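Local atomic coordinates of similarities with probable monooxygenase (Photorhabdus luminescens, PDB entry 4HB9), a protein that binds flavin-adenine dinucleotide and probably acts as a flavin-dependent monooxygenase. Residues Asn129-Ile143 with Phe146-Leu158. Residues are numbered along the deposited sequence; the frame is centred on the assembly and turned at random.
With FAD (flavin-adenine dinucleotide), chain B.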
loop_
_atom_site.group_PDB
_atom_site.type_symbol
_atom_site.label_atom_id
_atom_site.label_comp_id
_atom_site.label_asym_id
_atom_site.label_seq_id
_atom_site.Cartn_x
_atom_site.Cartn_y
_atom_site.Cartn_z
ATOM N N ASN A 129 6.054 -18.319 8.337
ATOM C CA ASN A 129 6.041 -18.447 9.794
ATOM C C ASN A 129 7.358 -18.060 10.454
ATOM O O ASN A 129 7.784 -18.668 11.427
ATOM C CB ASN A 129 5.645 -19.862 10.205
ATOM C CG ASN A 129 4.351 -20.306 9.552
ATOM O OD1 ASN A 129 3.273 -19.828 9.911
ATOM N ND2 ASN A 129 4.450 -21.210 8.584
ATOM N N LYS A 130 7.986 -17.038 9.903
ATOM C CA LYS A 130 9.256 -16.549 10.357
ATOM C C LYS A 130 9.066 -15.088 10.726
ATOM O O LYS A 130 9.070 -14.204 9.854
ATOM C CB LYS A 130 10.289 -16.714 9.243
ATOM C CG LYS A 130 10.634 -18.167 8.956
ATOM C CD LYS A 130 11.747 -18.606 9.901
ATOM C CE LYS A 130 11.916 -20.099 9.998
ATOM N NZ LYS A 130 13.218 -20.370 10.684
ATOM N N THR A 131 8.889 -14.836 12.021
ATOM C CA THR A 131 8.685 -13.481 12.519
ATOM C C THR A 131 10.016 -12.898 12.965
ATOM O O THR A 131 10.572 -13.320 13.978
ATOM C CB THR A 131 7.691 -13.478 13.710
ATOM O OG1 THR A 131 6.417 -13.917 13.249
ATOM C CG2 THR A 131 7.527 -12.100 14.319
ATOM N N PHE A 132 10.499 -11.905 12.226
ATOM C CA PHE A 132 11.705 -11.199 12.580
ATOM C C PHE A 132 11.546 -10.518 13.943
ATOM O O PHE A 132 10.517 -9.902 14.227
ATOM C CB PHE A 132 12.057 -10.165 11.514
ATOM C CG PHE A 132 13.095 -9.201 11.949
ATOM C CD1 PHE A 132 14.425 -9.427 11.666
ATOM C CD2 PHE A 132 12.749 -8.085 12.687
ATOM C CE1 PHE A 132 15.398 -8.538 12.091
ATOM C CE2 PHE A 132 13.709 -7.190 13.118
ATOM C CZ PHE A 132 15.041 -7.413 12.813
ATOM N N VAL A 133 12.571 -10.646 14.779
ATOM C CA VAL A 133 12.614 -9.992 16.092
ATOM C C VAL A 133 13.799 -9.006 16.174
ATOM O O VAL A 133 13.638 -7.872 16.616
ATOM C CB VAL A 133 12.717 -11.040 17.227
ATOM C CG1 VAL A 133 12.991 -10.374 18.571
ATOM C CG2 VAL A 133 11.445 -11.887 17.297
ATOM N N ARG A 134 14.982 -9.424 15.737
ATOM C CA ARG A 134 16.154 -8.550 15.716
ATOM C C ARG A 134 17.262 -9.100 14.847
ATOM O O ARG A 134 17.234 -10.250 14.453
ATOM C CB ARG A 134 16.699 -8.315 17.141
ATOM C CG ARG A 134 17.293 -9.545 17.786
ATOM C CD ARG A 134 17.661 -9.310 19.259
ATOM N NE ARG A 134 18.065 -10.582 19.858
ATOM C CZ ARG A 134 19.314 -11.034 19.926
ATOM N NH1 ARG A 134 20.334 -10.314 19.461
ATOM N NH2 ARG A 134 19.546 -12.216 20.475
ATOM N N TYR A 135 18.251 -8.260 14.563
ATOM C CA TYR A 135 19.454 -8.707 13.917
ATOM C C TYR A 135 20.693 -8.313 14.705
ATOM O O TYR A 135 20.645 -7.390 15.546
ATOM C CB TYR A 135 19.553 -8.126 12.512
ATOM C CG TYR A 135 19.720 -6.630 12.474
ATOM C CD1 TYR A 135 20.985 -6.042 12.599
ATOM C CD2 TYR A 135 18.626 -5.800 12.295
ATOM C CE1 TYR A 135 21.148 -4.666 12.549
ATOM C CE2 TYR A 135 18.769 -4.425 12.237
ATOM C CZ TYR A 135 20.027 -3.861 12.374
ATOM O OH TYR A 135 20.174 -2.502 12.305
ATOM N N GLU A 136 21.788 -9.013 14.400
ATOM C CA GLU A 136 23.117 -8.720 14.933
ATOM C C GLU A 136 24.152 -8.770 13.833
ATOM O O GLU A 136 24.183 -9.717 13.051
ATOM C CB GLU A 136 23.546 -9.782 15.951
ATOM C CG GLU A 136 22.877 -9.719 17.302
ATOM C CD GLU A 136 23.440 -10.739 18.285
ATOM O OE1 GLU A 136 24.172 -11.661 17.852
ATOM O OE2 GLU A 136 23.125 -10.617 19.495
ATOM N N HIS A 137 25.046 -7.796 13.805
ATOM C CA HIS A 137 26.193 -7.873 12.911
ATOM C C HIS A 137 27.158 -8.948 13.404
ATOM O O HIS A 137 27.397 -9.052 14.603
ATOM C CB HIS A 137 26.880 -6.520 12.812
ATOM C CG HIS A 137 26.168 -5.570 11.905
ATOM N ND1 HIS A 137 26.118 -5.753 10.541
ATOM C CD2 HIS A 137 25.462 -4.444 12.162
ATOM C CE1 HIS A 137 25.420 -4.773 9.992
ATOM N NE2 HIS A 137 25.009 -3.967 10.955
ATOM N N ILE A 138 27.654 -9.769 12.477
ATOM C CA ILE A 138 28.651 -10.797 12.778
ATOM C C ILE A 138 30.019 -10.209 12.459
ATOM O O ILE A 138 30.179 -9.503 11.454
ATOM C CB ILE A 138 28.447 -12.095 11.961
ATOM C CG1 ILE A 138 27.010 -12.600 12.069
ATOM C CG2 ILE A 138 29.389 -13.195 12.448
ATOM C CD1 ILE A 138 26.659 -13.648 11.030
ATOM N N GLU A 139 30.995 -10.518 13.315
ATOM C CA GLU A 139 32.340 -9.918 13.262
ATOM C C GLU A 139 33.093 -10.195 11.954
ATOM O O GLU A 139 33.850 -9.346 11.479
ATOM C CB GLU A 139 33.174 -10.394 14.460
ATOM C CG GLU A 139 34.419 -9.555 14.730
ATOM C CD GLU A 139 35.067 -9.871 16.071
ATOM O OE1 GLU A 139 34.356 -9.861 17.101
ATOM O OE2 GLU A 139 36.291 -10.118 16.099
ATOM N N ASN A 140 32.853 -11.363 11.361
ATOM C CA ASN A 140 33.472 -11.734 10.078
ATOM C C ASN A 140 32.845 -11.026 8.871
ATOM O O ASN A 140 33.161 -11.355 7.725
ATOM C CB ASN A 140 33.357 -13.250 9.850
ATOM C CG ASN A 140 33.660 -14.064 11.099
ATOM O OD1 ASN A 140 34.579 -13.745 11.852
ATOM N ND2 ASN A 140 32.882 -15.121 11.324
ATOM N N GLY A 141 31.979 -10.045 9.126
ATOM C CA GLY A 141 31.032 -9.560 8.124
ATOM C C GLY A 141 29.814 -10.470 8.165
ATOM O O GLY A 141 29.898 -11.616 8.619
ATOM N N GLY A 142 28.673 -9.971 7.710
ATOM C CA GLY A 142 27.452 -10.786 7.697
ATOM C C GLY A 142 26.491 -10.388 8.796
ATOM O O GLY A 142 26.873 -9.711 9.752
ATOM N N ILE A 143 25.236 -10.805 8.648
ATOM C CA ILE A 143 24.177 -10.415 9.565
ATOM C C ILE A 143 23.445 -11.640 10.039
ATOM O O ILE A 143 23.045 -12.485 9.233
ATOM C CB ILE A 143 23.172 -9.497 8.871
ATOM C CG1 ILE A 143 23.883 -8.261 8.320
ATOM C CG2 ILE A 143 22.060 -9.089 9.826
ATOM C CD1 ILE A 143 23.098 -7.566 7.242
ATOM N N PHE A 146 17.422 -13.060 13.926
ATOM C CA PHE A 146 16.713 -13.868 14.914
ATOM C C PHE A 146 15.204 -13.797 14.720
ATOM O O PHE A 146 14.662 -12.711 14.618
ATOM C CB PHE A 146 17.010 -13.340 16.319
ATOM C CG PHE A 146 18.465 -13.419 16.700
ATOM C CD1 PHE A 146 18.937 -14.456 17.485
ATOM C CD2 PHE A 146 19.362 -12.469 16.256
ATOM C CE1 PHE A 146 20.277 -14.531 17.846
ATOM C CE2 PHE A 146 20.709 -12.541 16.602
ATOM C CZ PHE A 146 21.168 -13.570 17.406
ATOM N N PHE A 147 14.545 -14.948 14.757
ATOM C CA PHE A 147 13.099 -15.035 14.628
ATOM C C PHE A 147 12.403 -15.386 15.933
ATOM O O PHE A 147 13.021 -15.889 16.873
ATOM C CB PHE A 147 12.750 -16.026 13.518
ATOM C CG PHE A 147 13.407 -15.693 12.225
ATOM C CD1 PHE A 147 12.919 -14.660 11.435
ATOM C CD2 PHE A 147 14.543 -16.365 11.815
ATOM C CE1 PHE A 147 13.539 -14.313 10.244
ATOM C CE2 PHE A 147 15.171 -16.027 10.623
ATOM C CZ PHE A 147 14.666 -15.002 9.835
ATOM N N ALA A 148 11.106 -15.098 15.997
ATOM C CA ALA A 148 10.334 -15.224 17.248
ATOM C C ALA A 148 10.269 -16.659 17.771
ATOM O O ALA A 148 10.110 -16.886 18.975
ATOM C CB ALA A 148 8.922 -14.712 17.047
ATOM N N ASP A 149 10.353 -17.619 16.858
ATOM C CA ASP A 149 10.321 -19.035 17.243
ATOM C C ASP A 149 11.677 -19.523 17.762
ATOM O O ASP A 149 11.821 -20.708 18.114
ATOM C CB ASP A 149 9.839 -19.922 16.085
ATOM C CG ASP A 149 10.832 -19.996 14.922
ATOM O OD1 ASP A 149 11.845 -19.254 14.869
ATOM O OD2 ASP A 149 10.575 -20.823 14.021
ATOM N N GLY A 150 12.668 -18.631 17.795
ATOM C CA GLY A 150 13.990 -18.966 18.349
ATOM C C GLY A 150 14.997 -19.431 17.300
ATOM O O GLY A 150 16.161 -19.721 17.615
ATOM N N SER A 151 14.576 -19.488 16.039
ATOM C CA SER A 151 15.503 -19.821 14.974
ATOM C C SER A 151 16.324 -18.603 14.561
ATOM O O SER A 151 16.032 -17.470 14.979
ATOM C CB SER A 151 14.771 -20.426 13.767
ATOM O OG SER A 151 13.834 -19.522 13.204
ATOM N N HIS A 152 17.353 -18.853 13.747
ATOM C CA HIS A 152 18.199 -17.801 13.186
ATOM C C HIS A 152 18.736 -18.199 11.823
ATOM O O HIS A 152 18.795 -19.389 11.471
ATOM C CB HIS A 152 19.371 -17.468 14.105
ATOM C CG HIS A 152 20.360 -18.582 14.214
ATOM N ND1 HIS A 152 21.498 -18.650 13.435
ATOM C CD2 HIS A 152 20.347 -19.706 14.966
ATOM C CE1 HIS A 152 22.154 -19.759 13.722
ATOM N NE2 HIS A 152 21.477 -20.418 14.647
ATOM N N GLU A 153 19.101 -17.186 11.043
ATOM C CA GLU A 153 19.753 -17.389 9.764
ATOM C C GLU A 153 20.809 -16.312 9.585
ATOM O O GLU A 153 20.670 -15.207 10.106
ATOM C CB GLU A 153 18.743 -17.261 8.617
ATOM C CG GLU A 153 17.593 -18.250 8.640
ATOM C CD GLU A 153 18.001 -19.664 8.244
ATOM O OE1 GLU A 153 17.209 -20.603 8.490
ATOM O OE2 GLU A 153 19.113 -19.839 7.694
ATOM N N ASN A 154 21.820 -16.610 8.778
ATOM C CA ASN A 154 22.860 -15.658 8.474
ATOM C C ASN A 154 22.743 -15.230 7.007
ATOM O O ASN A 154 22.553 -16.072 6.130
ATOM C CB ASN A 154 24.242 -16.268 8.730
ATOM C CG ASN A 154 24.438 -16.712 10.170
ATOM O OD1 ASN A 154 23.894 -16.123 11.111
ATOM N ND2 ASN A 154 25.240 -17.760 10.352
ATOM N N VAL A 155 22.836 -13.930 6.759
ATOM C CA VAL A 155 22.787 -13.382 5.413
ATOM C C VAL A 155 23.875 -12.315 5.255
ATOM O O VAL A 155 24.526 -11.932 6.222
ATOM C CB VAL A 155 21.393 -12.773 5.080
ATOM C CG1 VAL A 155 20.304 -13.830 5.199
ATOM C CG2 VAL A 155 21.074 -11.569 5.959
ATOM N N ASP A 156 24.087 -11.858 4.029
ATOM C CA ASP A 156 25.096 -10.833 3.747
ATOM C C ASP A 156 24.504 -9.423 3.635
ATOM O O ASP A 156 25.200 -8.437 3.837
ATOM C CB ASP A 156 25.846 -11.217 2.470
ATOM C CG ASP A 156 26.474 -12.596 2.577
ATOM O OD1 ASP A 156 27.225 -12.824 3.539
ATOM O OD2 ASP A 156 26.165 -13.467 1.761
ATOM N N VAL A 157 23.214 -9.342 3.290
ATOM C CA VAL A 157 22.501 -8.080 3.157
ATOM C C VAL A 157 21.123 -8.321 3.754
ATOM O O VAL A 157 20.508 -9.362 3.506
ATOM C CB VAL A 157 22.344 -7.663 1.684
ATOM C CG1 VAL A 157 21.401 -6.464 1.530
ATOM C CG2 VAL A 157 23.690 -7.339 1.062
ATOM N N LEU A 158 20.641 -7.385 4.558
ATOM C CA LEU A 158 19.315 -7.528 5.163
ATOM C C LEU A 158 18.438 -6.408 4.664
ATOM O O LEU A 158 18.783 -5.233 4.790
ATOM C CB LEU A 158 19.378 -7.470 6.688
ATOM C CG LEU A 158 18.051 -7.582 7.451
ATOM C CD1 LEU A 158 17.387 -8.934 7.246
ATOM C CD2 LEU A 158 18.290 -7.338 8.938
HETATM P PA FAD B . 3.261 -4.851 2.950
HETATM O O1A FAD B . 2.749 -5.107 1.557
HETATM O O2A FAD B . 2.423 -4.450 4.116
HETATM O O5B FAD B . 4.149 -6.110 3.383
HETATM C C5B FAD B . 4.768 -6.200 4.653
HETATM C C4B FAD B . 4.995 -7.682 4.876
HETATM O O4B FAD B . 5.881 -7.848 5.998
HETATM C C3B FAD B . 3.701 -8.464 5.179
HETATM O O3B FAD B . 3.632 -9.677 4.428
HETATM C C2B FAD B . 3.827 -8.722 6.667
HETATM O O2B FAD B . 3.163 -9.879 7.141
HETATM C C1B FAD B . 5.348 -8.865 6.817
HETATM N N9A FAD B . 5.886 -8.647 8.162
HETATM C C8A FAD B . 5.597 -7.630 9.016
HETATM N N7A FAD B . 6.348 -7.718 10.151
HETATM C C5A FAD B . 7.118 -8.818 10.007
HETATM C C6A FAD B . 8.126 -9.483 10.855
HETATM N N6A FAD B . 8.377 -8.937 12.067
HETATM N N1A FAD B . 8.709 -10.609 10.395
HETATM C C2A FAD B . 8.423 -11.101 9.167
HETATM N N3A FAD B . 7.518 -10.551 8.334
HETATM C C4A FAD B . 6.843 -9.413 8.704
HETATM N N1 FAD B . -1.110 1.577 -2.723
HETATM C C2 FAD B . -1.097 1.996 -4.009
HETATM O O2 FAD B . 0.001 2.282 -4.603
HETATM N N3 FAD B . -2.250 2.110 -4.694
HETATM C C4 FAD B . -3.464 1.888 -4.181
HETATM O O4 FAD B . -4.494 2.029 -4.894
HETATM C C4X FAD B . -3.563 1.472 -2.779
HETATM N N5 FAD B . -4.758 1.208 -2.177
HETATM C C5X FAD B . -4.787 0.836 -0.877
HETATM C C6 FAD B . -5.998 0.588 -0.241
HETATM C C7 FAD B . -6.052 0.194 1.098
HETATM C C7M FAD B . -7.374 -0.077 1.790
HETATM C C8 FAD B . -4.802 0.048 1.862
HETATM C C8M FAD B . -4.826 -0.389 3.311
HETATM C C9 FAD B . -3.586 0.295 1.232
HETATM C C9A FAD B . -3.516 0.682 -0.106
HETATM N N10 FAD B . -2.278 0.934 -0.738
HETATM C C10 FAD B . -2.267 1.337 -2.069
HETATM C "C1'" FAD B . -0.990 0.849 -0.019
HETATM C "C2'" FAD B . -0.291 -0.497 -0.197
HETATM O "O2'" FAD B . -1.176 -1.572 0.069
HETATM C "C3'" FAD B . 0.896 -0.568 0.762
HETATM O "O3'" FAD B . 1.582 0.683 0.733
HETATM C "C4'" FAD B . 1.858 -1.670 0.341
HETATM O "O4'" FAD B . 1.320 -2.903 0.783
HETATM C "C5'" FAD B . 3.236 -1.496 0.943
HETATM O "O5'" FAD B . 4.028 -2.572 0.484
HETATM P P FAD B . 5.119 -3.180 1.500
HETATM O O1P FAD B . 5.707 -4.352 0.751
HETATM O O2P FAD B . 6.000 -2.062 1.993
HETATM O O3P FAD B . 4.358 -3.686 2.819
HETATM O O HOH W 1 9.081 -17.074 13.913
HETATM O O HOH W 2 8.585 -21.061 12.193
HETATM O O HOH W 3 12.113 -22.407 12.719
#
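The guanidinium of Arg134 stacks nearly parallel over the face of the Phe146 ring, planes 18° apart and CZ of Arg134 3.8 Å from the ring centroid, a cation-pi pair. Arg134 sets CG between its backbone N and carbonyl carbon (chi1 68°) and then runs extended, which brings the group over the ring. A salt bridge from NH1 of Arg134 to OE2 of Glu136 (2.8 Å) helps hold this orientation; OE2 lies in the guanidinium plane but is approached from above the carboxylate plane. Beneath the stack the strands slip by one residue. Val133 N reaches Phe146 O at 2.9 Å, Arg134 N adds a weak bond to the same oxygen, and Phe146 N returns to Arg134 O, a classic beta bulge. Earlier in the chain, a bend at chi2 (-86°) lays CD of Lys130 over the face of Phe147, a CH-pi contact, and NZ of Lys130 donates to OG of Ser151 (2.7 Å). That hydroxyl donates in turn to OD1 of Asp149, which also takes Ser151 N in an Asx turn. Between these clusters Phe132 N bonds N1A of FAD (2.9 Å) and Phe132 O accepts from N6A, reading the adenine edge from a small three-stranded antiparallel sheet beside a Rossmann-type FAD-binding fold.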